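Local coordinates for protein TCR alpha chain (Gallus gallus, PDB 6LIR) that pairs with a TCR beta chain to form the chicken alpha-beta T-cell receptor, which probably recognises peptide antigens presented by MHC molecules, at residues A[130-136]-A[166-172]; A[116-120]-A[179-183]; A[28-32]-A[43-48]. One frame throughout, in Å; residues are numbered along the deposited sequence.

Interaction 1 of 3, residues A[130-136]-A[166-172]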
ATOM      1  N   MET A 130      19.914  13.498   2.195  1.00 51.13           N
ATOM      2  CA  MET A 130      18.948  12.569   2.764  1.00 50.34           C
ATOM      3  C   MET A 130      19.517  11.977   4.045  1.00 47.30           C
ATOM      4  O   MET A 130      20.656  11.496   4.069  1.00 53.21           O
ATOM      5  CB  MET A 130      18.612  11.455   1.769  1.00 48.91           C
ATOM      6  CG  MET A 130      17.683  10.372   2.309  1.00 43.35           C
ATOM      7  SD  MET A 130      15.961  10.890   2.444  1.00 51.39           S
ATOM      8  CE  MET A 130      15.508  11.015   0.713  1.00 47.93           C
ATOM      9  N   CYS A 131      18.729  12.013   5.104  1.00 50.89           N
ATOM     10  CA  CYS A 131      19.141  11.467   6.389  1.00 49.33           C
ATOM     11  C   CYS A 131      18.571  10.069   6.552  1.00 44.32           C
ATOM     12  O   CYS A 131      17.359   9.874   6.450  1.00 45.33           O
ATOM     13  CB  CYS A 131      18.703  12.377   7.535  1.00 54.42           C
ATOM     14  SG  CYS A 131      19.368  12.002   9.179  1.00 90.09           S
ATOM     15  N   LEU A 132      19.441   9.104   6.821  1.00 49.14           N
ATOM     16  CA  LEU A 132      19.031   7.716   6.974  1.00 47.52           C
ATOM     17  C   LEU A 132      19.317   7.233   8.393  1.00 45.37           C
ATOM     18  O   LEU A 132      20.471   7.232   8.833  1.00 42.29           O
ATOM     19  CB  LEU A 132      19.758   6.848   5.949  1.00 42.72           C
ATOM     20  CG  LEU A 132      19.524   5.339   6.006  1.00 44.45           C
ATOM     21  CD1 LEU A 132      18.084   4.940   5.665  1.00 39.05           C
ATOM     22  CD2 LEU A 132      20.514   4.598   5.112  1.00 40.08           C
ATOM     23  N   ILE A 133      18.269   6.805   9.094  1.00 36.62           N
ATOM     24  CA  ILE A 133      18.382   6.169  10.403  1.00 41.94           C
ATOM     25  C   ILE A 133      18.042   4.692  10.251  1.00 41.43           C
ATOM     26  O   ILE A 133      16.956   4.349   9.767  1.00 37.10           O
ATOM     27  CB  ILE A 133      17.470   6.845  11.444  1.00 41.82           C
ATOM     28  CG1 ILE A 133      17.704   8.358  11.464  1.00 44.32           C
ATOM     29  CG2 ILE A 133      17.715   6.252  12.824  1.00 42.24           C
ATOM     30  CD1 ILE A 133      16.685   9.148  10.657  1.00 53.21           C
ATOM     31  N   THR A 134      18.951   3.819  10.683  1.00 36.97           N
ATOM     32  CA  THR A 134      18.798   2.387  10.460  1.00 39.03           C
ATOM     33  C   THR A 134      18.917   1.602  11.760  1.00 40.83           C
ATOM     34  O   THR A 134      19.417   2.099  12.773  1.00 44.86           O
ATOM     35  CB  THR A 134      19.853   1.849   9.479  1.00 38.70           C
ATOM     36  OG1 THR A 134      21.126   1.779  10.135  1.00 40.90           O
ATOM     37  CG2 THR A 134      19.976   2.748   8.277  1.00 36.60           C
ATOM     38  N   ASP A 135      18.475   0.341  11.684  1.00 39.99           N
ATOM     39  CA  ASP A 135      18.708  -0.682  12.709  1.00 41.88           C
ATOM     40  C   ASP A 135      18.412  -0.186  14.124  1.00 42.84           C
ATOM     41  O   ASP A 135      19.152  -0.455  15.074  1.00 45.91           O
ATOM     42  CB  ASP A 135      20.134  -1.218  12.599  1.00 40.76           C
ATOM     43  CG  ASP A 135      20.496  -1.594  11.174  1.00 43.32           C
ATOM     44  OD1 ASP A 135      19.884  -2.540  10.637  1.00 42.00           O
ATOM     45  OD2 ASP A 135      21.373  -0.926  10.582  1.00 40.37           O
ATOM     46  N   TYR A 136      17.306   0.527  14.269  1.00 38.49           N
ATOM     47  CA  TYR A 136      16.868   1.067  15.547  1.00 41.06           C
ATOM     48  C   TYR A 136      15.641   0.312  16.042  1.00 45.38           C
ATOM     49  O   TYR A 136      15.063  -0.522  15.337  1.00 42.30           O
ATOM     50  CB  TYR A 136      16.551   2.561  15.424  1.00 40.61           C
ATOM     51  CG  TYR A 136      15.484   2.869  14.392  1.00 44.73           C
ATOM     52  CD1 TYR A 136      14.136   2.888  14.738  1.00 40.70           C
ATOM     53  CD2 TYR A 136      15.827   3.137  13.073  1.00 39.19           C
ATOM     54  CE1 TYR A 136      13.159   3.170  13.793  1.00 42.63           C
ATOM     55  CE2 TYR A 136      14.860   3.419  12.124  1.00 37.44           C
ATOM     56  CZ  TYR A 136      13.529   3.436  12.487  1.00 40.78           C
ATOM     57  OH  TYR A 136      12.568   3.715  11.540  1.00 38.38           O
ATOM     58  N   SER A 166      14.993  -5.024   9.580  1.00 36.96           N
ATOM     59  CA  SER A 166      15.565  -3.804  10.120  1.00 39.18           C
ATOM     60  C   SER A 166      14.652  -2.642   9.776  1.00 35.46           C
ATOM     61  O   SER A 166      14.072  -2.597   8.688  1.00 35.21           O
ATOM     62  CB  SER A 166      16.975  -3.548   9.569  1.00 41.79           C
ATOM     63  OG  SER A 166      16.966  -3.467   8.151  1.00 37.88           O
ATOM     64  N   TYR A 167      14.537  -1.705  10.707  1.00 37.51           N
ATOM     65  CA  TYR A 167      13.748  -0.508  10.495  1.00 39.28           C
ATOM     66  C   TYR A 167      14.609   0.545   9.817  1.00 41.11           C
ATOM     67  O   TYR A 167      15.826   0.598  10.013  1.00 39.30           O
ATOM     68  CB  TYR A 167      13.224   0.043  11.823  1.00 40.41           C
ATOM     69  CG  TYR A 167      11.981  -0.633  12.348  1.00 47.93           C
ATOM     70  CD1 TYR A 167      12.055  -1.854  13.009  1.00 48.66           C
ATOM     71  CD2 TYR A 167      10.730  -0.043  12.196  1.00 44.28           C
ATOM     72  CE1 TYR A 167      10.916  -2.471  13.500  1.00 48.63           C
ATOM     73  CE2 TYR A 167       9.592  -0.648  12.684  1.00 45.80           C
ATOM     74  CZ  TYR A 167       9.688  -1.863  13.331  1.00 53.16           C
ATOM     75  OH  TYR A 167       8.550  -2.468  13.812  1.00 57.62           O
ATOM     76  N   LEU A 168      13.958   1.406   9.039  1.00 31.91           N
ATOM     77  CA  LEU A 168      14.628   2.511   8.371  1.00 37.06           C
ATOM     78  C   LEU A 168      13.715   3.720   8.433  1.00 37.07           C
ATOM     79  O   LEU A 168      12.515   3.610   8.172  1.00 33.77           O
ATOM     80  CB  LEU A 168      14.942   2.188   6.901  1.00 36.49           C
ATOM     81  CG  LEU A 168      15.617   0.867   6.533  1.00 36.80           C
ATOM     82  CD1 LEU A 168      15.571   0.652   5.023  1.00 32.42           C
ATOM     83  CD2 LEU A 168      17.048   0.839   7.038  1.00 37.59           C
ATOM     84  N   SER A 169      14.288   4.864   8.778  1.00 38.93           N
ATOM     85  CA  SER A 169      13.598   6.142   8.745  1.00 42.78           C
ATOM     86  C   SER A 169      14.416   7.101   7.895  1.00 39.26           C
ATOM     87  O   SER A 169      15.646   7.036   7.885  1.00 38.77           O
ATOM     88  CB  SER A 169      13.380   6.714  10.157  1.00 40.72           C
ATOM     89  OG  SER A 169      12.229   6.138  10.761  1.00 44.66           O
ATOM     90  N   THR A 170      13.732   7.985   7.172  1.00 37.73           N
ATOM     91  CA  THR A 170      14.433   8.951   6.338  1.00 44.24           C
ATOM     92  C   THR A 170      13.719  10.292   6.368  1.00 44.30           C
ATOM     93  O   THR A 170      12.506  10.368   6.567  1.00 41.05           O
ATOM     94  CB  THR A 170      14.527   8.500   4.867  1.00 43.21           C
ATOM     95  OG1 THR A 170      13.231   8.104   4.398  1.00 39.58           O
ATOM     96  CG2 THR A 170      15.504   7.348   4.706  1.00 40.75           C
ATOM     97  N   TYR A 171      14.498  11.349   6.155  1.00 44.72           N
ATOM     98  CA  TYR A 171      13.982  12.689   5.929  1.00 48.73           C
ATOM     99  C   TYR A 171      15.034  13.456   5.144  1.00 50.96           C
ATOM    100  O   TYR A 171      16.231  13.178   5.253  1.00 49.06           O
ATOM    101  CB  TYR A 171      13.594  13.411   7.232  1.00 54.75           C
ATOM    102  CG  TYR A 171      14.707  13.701   8.222  1.00 56.42           C
ATOM    103  CD1 TYR A 171      15.491  14.843   8.108  1.00 59.87           C
ATOM    104  CD2 TYR A 171      14.938  12.858   9.302  1.00 56.82           C
ATOM    105  CE1 TYR A 171      16.495  15.120   9.022  1.00 60.40           C
ATOM    106  CE2 TYR A 171      15.937  13.126  10.222  1.00 58.42           C
ATOM    107  CZ  TYR A 171      16.713  14.258  10.077  1.00 63.29           C
ATOM    108  OH  TYR A 171      17.709  14.530  10.990  1.00 61.08           O
ATOM    109  N   TRP A 172      14.573  14.395   4.322  1.00 62.79           N
ATOM    110  CA  TRP A 172      15.436  15.081   3.373  1.00 64.38           C
ATOM    111  C   TRP A 172      15.122  16.568   3.382  1.00 64.65           C
ATOM    112  O   TRP A 172      14.011  16.983   3.720  1.00 65.21           O
ATOM    113  CB  TRP A 172      15.248  14.528   1.956  1.00 59.31           C
ATOM    114  CG  TRP A 172      13.865  14.770   1.444  1.00 56.10           C
ATOM    115  CD1 TRP A 172      12.768  13.983   1.640  1.00 56.27           C
ATOM    116  CD2 TRP A 172      13.422  15.893   0.676  1.00 61.54           C
ATOM    117  NE1 TRP A 172      11.671  14.542   1.031  1.00 60.66           N
ATOM    118  CE2 TRP A 172      12.046  15.713   0.430  1.00 60.12           C
ATOM    119  CE3 TRP A 172      14.057  17.029   0.164  1.00 67.18           C
ATOM    120  CZ2 TRP A 172      11.294  16.627  -0.304  1.00 63.62           C
ATOM    121  CZ3 TRP A 172      13.308  17.936  -0.564  1.00 65.42           C
ATOM    122  CH2 TRP A 172      11.942  17.729  -0.792  1.00 61.38           C
TER
HETATM  123  O   HOH W   1      15.701  -1.950  13.436  1.00 37.62           O
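Cys-131 sets its CB over the face of the Tyr-171 ring in a CH-pi contact, 3.8 Å from CB to the ring centroid, and its SG lies 3.5 Å from Tyr-171 OH; that hydroxyl is hydrogen-bonded to Gln-179 O. The two residues are opposite one another on neighbouring antiparallel strands of an immunoglobulin constant-type domain, probably B and E of the usual lettering, and the same sulfur makes the intradomain disulfide with Cys-180. Hydrogen bonds in both directions join the hydrogen-bonded pairs: Cys-131 N to Tyr-171 O (2.8 Å), Tyr-171 N to Cys-131 O (3.2 Å), Ile-133 N to Ser-169 O and Ser-169 N to Ile-133 O (both 2.9 Å). Ile-133 shares the disulfide face and adds bulk there, its CD1 4.1 Å from Tyr-171 CE2. The other face carries Met-130, Leu-132, Thr-134, Leu-168, Thr-170 and Trp-172, and several of these pack on the TCR beta chain, Met-130 on its Phe-124 for example; a flexible thioether fits such a seam, and Met-130 CE also meets Trp-172 CB at 3.7 Å. Further along, the ring of Tyr-136 has Tyr-167 CB over its face, while its OH, which also pairs with Glu-151, accepts a hydrogen bond from Ser-169 OG at 2.6 Å. Water 1 joins the two backbones, donating to Tyr-136 O at 2.5 Å and accepting from Tyr-167 N at 3.0 Å.

Interaction 2 of 3, residues A[116-120]-A[179-183]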
ATOM      1  N   SER A 116      22.000   3.603  13.900  1.00 40.37           N
ATOM      2  CA  SER A 116      23.012   4.391  13.217  1.00 41.49           C
ATOM      3  C   SER A 116      22.313   5.419  12.345  1.00 46.30           C
ATOM      4  O   SER A 116      21.184   5.213  11.893  1.00 39.69           O
ATOM      5  CB  SER A 116      23.932   3.525  12.356  1.00 37.53           C
ATOM      6  OG  SER A 116      24.525   2.501  13.125  1.00 45.17           O
ATOM      7  N   VAL A 117      22.985   6.543  12.150  1.00 37.97           N
ATOM      8  CA  VAL A 117      22.472   7.647  11.357  1.00 44.29           C
ATOM      9  C   VAL A 117      23.509   7.977  10.292  1.00 47.58           C
ATOM     10  O   VAL A 117      24.715   7.936  10.559  1.00 44.66           O
ATOM     11  CB  VAL A 117      22.138   8.863  12.248  1.00 48.12           C
ATOM     12  CG1 VAL A 117      21.802  10.056  11.416  1.00 52.45           C
ATOM     13  CG2 VAL A 117      20.955   8.536  13.150  1.00 47.50           C
ATOM     14  N   TYR A 118      23.047   8.301   9.084  1.00 46.41           N
ATOM     15  CA  TYR A 118      23.952   8.576   7.980  1.00 48.30           C
ATOM     16  C   TYR A 118      23.379   9.678   7.106  1.00 47.82           C
ATOM     17  O   TYR A 118      22.162   9.826   6.974  1.00 49.57           O
ATOM     18  CB  TYR A 118      24.194   7.344   7.091  1.00 44.57           C
ATOM     19  CG  TYR A 118      24.562   6.074   7.818  1.00 44.40           C
ATOM     20  CD1 TYR A 118      25.868   5.836   8.228  1.00 47.88           C
ATOM     21  CD2 TYR A 118      23.606   5.105   8.080  1.00 41.35           C
ATOM     22  CE1 TYR A 118      26.206   4.668   8.885  1.00 45.96           C
ATOM     23  CE2 TYR A 118      23.933   3.938   8.737  1.00 38.91           C
ATOM     24  CZ  TYR A 118      25.232   3.723   9.137  1.00 42.68           C
ATOM     25  OH  TYR A 118      25.556   2.558   9.793  1.00 47.40           O
ATOM     26  N   ARG A 119      24.280  10.423   6.480  1.00 51.79           N
ATOM     27  CA  ARG A 119      23.921  11.443   5.511  1.00 57.29           C
ATOM     28  C   ARG A 119      24.226  10.914   4.121  1.00 51.77           C
ATOM     29  O   ARG A 119      25.283  10.317   3.891  1.00 51.09           O
ATOM     30  CB  ARG A 119      24.698  12.737   5.748  1.00 61.97           C
ATOM     31  CG  ARG A 119      23.997  13.732   6.640  1.00 65.91           C
ATOM     32  CD  ARG A 119      24.946  14.263   7.695  1.00 69.72           C
ATOM     33  NE  ARG A 119      26.101  14.943   7.113  1.00 75.13           N
ATOM     34  CZ  ARG A 119      26.141  16.243   6.834  1.00 79.46           C
ATOM     35  NH1 ARG A 119      25.085  17.009   7.079  1.00 76.12           N
ATOM     36  NH2 ARG A 119      27.236  16.779   6.308  1.00 73.94           N
ATOM     37  N   LEU A 120      23.310  11.147   3.192  1.00 47.04           N
ATOM     38  CA  LEU A 120      23.477  10.677   1.831  1.00 47.01           C
ATOM     39  C   LEU A 120      23.361  11.845   0.872  1.00 42.93           C
ATOM     40  O   LEU A 120      22.637  12.815   1.123  1.00 43.64           O
ATOM     41  CB  LEU A 120      22.423   9.626   1.459  1.00 48.02           C
ATOM     42  CG  LEU A 120      22.093   8.520   2.459  1.00 44.17           C
ATOM     43  CD1 LEU A 120      21.052   7.578   1.864  1.00 35.82           C
ATOM     44  CD2 LEU A 120      23.344   7.766   2.844  1.00 43.05           C
ATOM     45  N   GLN A 179      20.115  18.821   9.158  1.00 71.95           N
ATOM     46  CA  GLN A 179      20.842  18.394  10.346  1.00 73.15           C
ATOM     47  C   GLN A 179      20.380  16.973  10.633  1.00 63.94           C
ATOM     48  O   GLN A 179      19.265  16.761  11.122  1.00 59.32           O
ATOM     49  CB  GLN A 179      20.575  19.323  11.531  1.00 76.88           C
ATOM     50  CG  GLN A 179      21.255  18.886  12.821  1.00 78.14           C
ATOM     51  CD  GLN A 179      21.297  19.976  13.869  1.00 83.84           C
ATOM     52  OE1 GLN A 179      21.101  21.148  13.562  1.00 87.75           O
ATOM     53  NE2 GLN A 179      21.541  19.591  15.121  1.00 78.83           N
ATOM     54  N   CYS A 180      21.239  16.005  10.317  1.00 60.87           N
ATOM     55  CA  CYS A 180      20.916  14.587  10.393  1.00 62.78           C
ATOM     56  C   CYS A 180      21.249  14.108  11.793  1.00 57.66           C
ATOM     57  O   CYS A 180      22.424  14.025  12.161  1.00 56.92           O
ATOM     58  CB  CYS A 180      21.764  13.850   9.364  1.00 58.52           C
ATOM     59  SG  CYS A 180      21.372  12.181   8.899  1.00 75.05           S
ATOM     60  N   GLY A 181      20.222  13.763  12.560  1.00 60.11           N
ATOM     61  CA  GLY A 181      20.470  13.165  13.853  1.00 62.29           C
ATOM     62  C   GLY A 181      19.259  12.448  14.398  1.00 56.34           C
ATOM     63  O   GLY A 181      18.177  12.434  13.800  1.00 57.99           O
ATOM     64  N   ALA A 182      19.466  11.876  15.581  1.00 50.38           N
ATOM     65  CA  ALA A 182      18.390  11.323  16.394  1.00 54.03           C
ATOM     66  C   ALA A 182      18.935  11.003  17.777  1.00 51.65           C
ATOM     67  O   ALA A 182      20.149  10.975  17.994  1.00 57.68           O
ATOM     68  CB  ALA A 182      17.776  10.070  15.764  1.00 48.52           C
ATOM     69  N   LYS A 183      18.021  10.784  18.717  1.00 61.64           N
ATOM     70  CA  LYS A 183      18.369  10.282  20.041  1.00 66.94           C
ATOM     71  C   LYS A 183      17.680   8.946  20.274  1.00 63.65           C
ATOM     72  O   LYS A 183      16.506   8.777  19.930  1.00 64.65           O
ATOM     73  CB  LYS A 183      18.007  11.278  21.147  1.00 71.64           C
ATOM     74  CG  LYS A 183      18.712  12.611  20.980  1.00 69.94           C
ATOM     75  CD  LYS A 183      17.842  13.774  21.400  1.00 75.84           C
ATOM     76  CE  LYS A 183      17.893  13.947  22.908  1.00 78.89           C
ATOM     77  NZ  LYS A 183      17.371  15.271  23.339  1.00 81.35           N
TER
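Val-117 points at the opposing segment, and its CG1 comes within 3.3 Å of Cys-180 SG and 4.2 Å of Gly-181 CA; its CG2 stands 4.4 Å from Ala-182 CB. A compact branched side chain fills this space beside the sulfur without needing any polar partner. Next comes Tyr-118, which points away from the other segment, its OH hydrogen-bonded to Glu-133 of the TCR beta chain, so it takes part through its backbone, with its O 3.1 Å from Cys-180 SG. No hydrogen bond crosses here because strands 116-121 and 181-184 belong to the two different sheets of an immunoglobulin beta sandwich and meet through side chains; the touching parts, 117-119 and 180-182, run 170° apart. Cys-180 reaches across the interior to its disulfide partner Cys-131, on the strand beside 116-121, whereas Gly-181 offers its N to Tyr-171 OH. Arg-119 finally packs its aliphatic part against Cys-180, CG 3.5 Å from Cys-180 CB, while its guanidinium forms salt bridges with Asp-194 and Glu-129.

Interaction 3 of 3, residues A[28-32]-A[43-48]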
ATOM      1  N   TYR A  28     -25.967 -14.328   7.310  1.00 37.27           N
ATOM      2  CA  TYR A  28     -26.147 -15.616   6.655  1.00 43.89           C
ATOM      3  C   TYR A  28     -24.795 -16.256   6.374  1.00 40.86           C
ATOM      4  O   TYR A  28     -24.633 -17.474   6.510  1.00 42.60           O
ATOM      5  CB  TYR A  28     -26.939 -15.455   5.356  1.00 46.99           C
ATOM      6  CG  TYR A  28     -27.029 -16.727   4.540  1.00 51.83           C
ATOM      7  CD1 TYR A  28     -28.009 -17.677   4.803  1.00 57.69           C
ATOM      8  CD2 TYR A  28     -26.126 -16.984   3.512  1.00 57.12           C
ATOM      9  CE1 TYR A  28     -28.091 -18.845   4.064  1.00 60.63           C
ATOM     10  CE2 TYR A  28     -26.200 -18.149   2.768  1.00 59.38           C
ATOM     11  CZ  TYR A  28     -27.184 -19.075   3.047  1.00 64.93           C
ATOM     12  OH  TYR A  28     -27.261 -20.233   2.310  1.00 72.66           O
ATOM     13  N   SER A  29     -23.818 -15.445   5.985  1.00 38.09           N
ATOM     14  CA  SER A  29     -22.468 -15.920   5.743  1.00 42.07           C
ATOM     15  C   SER A  29     -21.508 -14.781   6.037  1.00 38.31           C
ATOM     16  O   SER A  29     -21.858 -13.603   5.915  1.00 35.97           O
ATOM     17  CB  SER A  29     -22.285 -16.418   4.304  1.00 45.90           C
ATOM     18  OG  SER A  29     -22.296 -15.337   3.391  1.00 50.01           O
ATOM     19  N   ILE A  30     -20.300 -15.143   6.451  1.00 37.80           N
ATOM     20  CA  ILE A  30     -19.276 -14.176   6.810  1.00 40.35           C
ATOM     21  C   ILE A  30     -18.022 -14.508   6.019  1.00 41.04           C
ATOM     22  O   ILE A  30     -17.618 -15.674   5.944  1.00 39.56           O
ATOM     23  CB  ILE A  30     -18.987 -14.185   8.324  1.00 41.16           C
ATOM     24  CG1 ILE A  30     -20.185 -13.625   9.095  1.00 41.47           C
ATOM     25  CG2 ILE A  30     -17.741 -13.383   8.640  1.00 39.17           C
ATOM     26  CD1 ILE A  30     -20.143 -13.906  10.578  1.00 45.93           C
ATOM     27  N   GLN A  31     -17.400 -13.484   5.449  1.00 34.87           N
ATOM     28  CA  GLN A  31     -16.166 -13.638   4.702  1.00 37.99           C
ATOM     29  C   GLN A  31     -15.156 -12.640   5.230  1.00 37.46           C
ATOM     30  O   GLN A  31     -15.515 -11.582   5.757  1.00 35.40           O
ATOM     31  CB  GLN A  31     -16.363 -13.407   3.197  1.00 36.53           C
ATOM     32  CG  GLN A  31     -17.259 -14.420   2.518  1.00 46.15           C
ATOM     33  CD  GLN A  31     -17.974 -13.840   1.314  1.00 58.10           C
ATOM     34  OE1 GLN A  31     -19.194 -13.952   1.194  1.00 85.62           O
ATOM     35  NE2 GLN A  31     -17.219 -13.213   0.417  1.00 63.65           N
ATOM     36  N   TRP A  32     -13.885 -12.970   5.049  1.00 35.21           N
ATOM     37  CA  TRP A  32     -12.806 -12.088   5.444  1.00 31.81           C
ATOM     38  C   TRP A  32     -11.848 -11.956   4.275  1.00 34.50           C
ATOM     39  O   TRP A  32     -11.578 -12.931   3.564  1.00 30.50           O
ATOM     40  CB  TRP A  32     -12.063 -12.615   6.673  1.00 31.13           C
ATOM     41  CG  TRP A  32     -12.745 -12.319   7.970  1.00 32.19           C
ATOM     42  CD1 TRP A  32     -13.784 -13.008   8.527  1.00 30.91           C
ATOM     43  CD2 TRP A  32     -12.436 -11.256   8.878  1.00 32.87           C
ATOM     44  NE1 TRP A  32     -14.139 -12.443   9.729  1.00 28.70           N
ATOM     45  CE2 TRP A  32     -13.325 -11.366   9.969  1.00 34.30           C
ATOM     46  CE3 TRP A  32     -11.488 -10.227   8.881  1.00 35.58           C
ATOM     47  CZ2 TRP A  32     -13.297 -10.488  11.050  1.00 34.06           C
ATOM     48  CZ3 TRP A  32     -11.461  -9.351   9.956  1.00 35.41           C
ATOM     49  CH2 TRP A  32     -12.361  -9.488  11.026  1.00 34.99           C
ATOM     50  N   PHE A  43      -9.353 -12.797  -0.916  1.00 31.84           N
ATOM     51  CA  PHE A  43     -10.178 -13.688  -0.112  1.00 33.40           C
ATOM     52  C   PHE A  43      -9.325 -14.545   0.819  1.00 37.43           C
ATOM     53  O   PHE A  43      -8.286 -15.076   0.420  1.00 35.10           O
ATOM     54  CB  PHE A  43     -11.024 -14.581  -1.022  1.00 34.30           C
ATOM     55  CG  PHE A  43     -11.869 -15.580  -0.280  1.00 39.64           C
ATOM     56  CD1 PHE A  43     -12.987 -15.173   0.431  1.00 40.41           C
ATOM     57  CD2 PHE A  43     -11.546 -16.929  -0.296  1.00 37.56           C
ATOM     58  CE1 PHE A  43     -13.763 -16.092   1.118  1.00 43.82           C
ATOM     59  CE2 PHE A  43     -12.316 -17.853   0.388  1.00 43.08           C
ATOM     60  CZ  PHE A  43     -13.426 -17.436   1.094  1.00 40.02           C
ATOM     61  N   LEU A  44      -9.757 -14.660   2.075  1.00 33.45           N
ATOM     62  CA  LEU A  44      -9.068 -15.495   3.053  1.00 34.48           C
ATOM     63  C   LEU A  44      -9.884 -16.702   3.487  1.00 38.14           C
ATOM     64  O   LEU A  44      -9.396 -17.836   3.409  1.00 36.33           O
ATOM     65  CB  LEU A  44      -8.701 -14.671   4.296  1.00 35.00           C
ATOM     66  CG  LEU A  44      -7.778 -13.463   4.137  1.00 36.19           C
ATOM     67  CD1 LEU A  44      -7.558 -12.799   5.488  1.00 35.76           C
ATOM     68  CD2 LEU A  44      -6.457 -13.871   3.507  1.00 31.95           C
ATOM     69  N   VAL A  45     -11.120 -16.497   3.941  1.00 32.57           N
ATOM     70  CA  VAL A  45     -11.933 -17.588   4.466  1.00 33.54           C
ATOM     71  C   VAL A  45     -13.391 -17.150   4.462  1.00 37.37           C
ATOM     72  O   VAL A  45     -13.700 -15.956   4.504  1.00 33.22           O
ATOM     73  CB  VAL A  45     -11.450 -17.987   5.887  1.00 34.47           C
ATOM     74  CG1 VAL A  45     -11.705 -16.859   6.875  1.00 32.78           C
ATOM     75  CG2 VAL A  45     -12.095 -19.287   6.353  1.00 34.34           C
ATOM     76  N   SER A  46     -14.294 -18.123   4.440  1.00 36.07           N
ATOM     77  CA  SER A  46     -15.723 -17.870   4.530  1.00 42.30           C
ATOM     78  C   SER A  46     -16.363 -18.941   5.398  1.00 39.84           C
ATOM     79  O   SER A  46     -15.996 -20.116   5.310  1.00 41.01           O
ATOM     80  CB  SER A  46     -16.386 -17.864   3.151  1.00 42.03           C
ATOM     81  OG  SER A  46     -17.783 -18.041   3.280  1.00 49.79           O
ATOM     82  N   ALA A  47     -17.329 -18.536   6.220  1.00 35.71           N
ATOM     83  CA  ALA A  47     -18.036 -19.476   7.078  1.00 39.64           C
ATOM     84  C   ALA A  47     -19.464 -19.000   7.294  1.00 37.75           C
ATOM     85  O   ALA A  47     -19.779 -17.816   7.154  1.00 40.89           O
ATOM     86  CB  ALA A  47     -17.337 -19.651   8.430  1.00 31.81           C
ATOM     87  N   VAL A  48     -20.333 -19.951   7.636  1.00 38.35           N
ATOM     88  CA  VAL A  48     -21.702 -19.641   8.009  1.00 38.95           C
ATOM     89  C   VAL A  48     -21.935 -19.751   9.514  1.00 35.75           C
ATOM     90  O   VAL A  48     -22.835 -19.084  10.038  1.00 39.95           O
ATOM     91  CB  VAL A  48     -22.707 -20.524   7.234  1.00 45.34           C
ATOM     92  CG1 VAL A  48     -22.510 -20.363   5.732  1.00 40.91           C
ATOM     93  CG2 VAL A  48     -22.575 -21.985   7.643  1.00 46.24           C
TER
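Leu-44 and Val-45 together face the single residue Trp-32, the geometry of a classic beta bulge: Leu-44 N donates to Trp-32 O at 2.9 Å, while Trp-32 N donates to Val-45 O at 3.0 Å. Leu-44 accommodates the extra residue with a psi of -53°, far from the extended values of its neighbours. Past the bulge the pairing becomes regular, with Ile-30 N to Ala-47 O at 2.8 Å and Ala-47 N to Ile-30 O at 2.9 Å. Strands 29-35 and 42-47 form a beta hairpin in the V-set immunoglobulin domain, consistent with the strands lettered C and C'. Trp-32, Ile-30, Val-45 and Ala-47 share the face turned to the sandwich interior. As is characteristic of this family, the strand C tryptophan lies by the intradomain cystine, touching Cys-87; its broad indole fills the core, and its NE1 bonds to Ser-70. Across the strands, Trp-32 CB lies 4.3 Å from Val-45 CG1, and small Ala-47 packs on Leu-61 of the other sheet. Gln-31 and Ser-46 occupy the opposite face, suited by their polar ends to the boundary with the TCR beta chain, where Ser-46 OG bonds to Asn-96 of that chain. Their aliphatic parts still touch, Gln-31 CG lying 3.6 Å from Ser-46 CB. Gln-31 CG also meets the edge of the Phe-43 ring, 4.1 Å from its CE1.

Interactions 1 and 2 belong to the constant-type domain and share its core: the bond from Cys-131 SG to Cys-180 SG, 2.0 Å long, fastens one to the other, and strand 116-121 of interaction 2 is hydrogen-bonded to strand 128-134 of interaction 1. Interaction 3 lies in the V-set domain, its centre about 40 Å from that of interaction 1 and 47 Å from that of interaction 2. Interactions 1 and 3 are pairings within a sheet, rich in backbone hydrogen bonds, with one face inward and the other meeting the TCR beta chain; interaction 2 spans two sheets by apolar and sulfur contacts. Exposed residues touch only in interaction 3, where Tyr-28 and Val-48 fringe a buried centre.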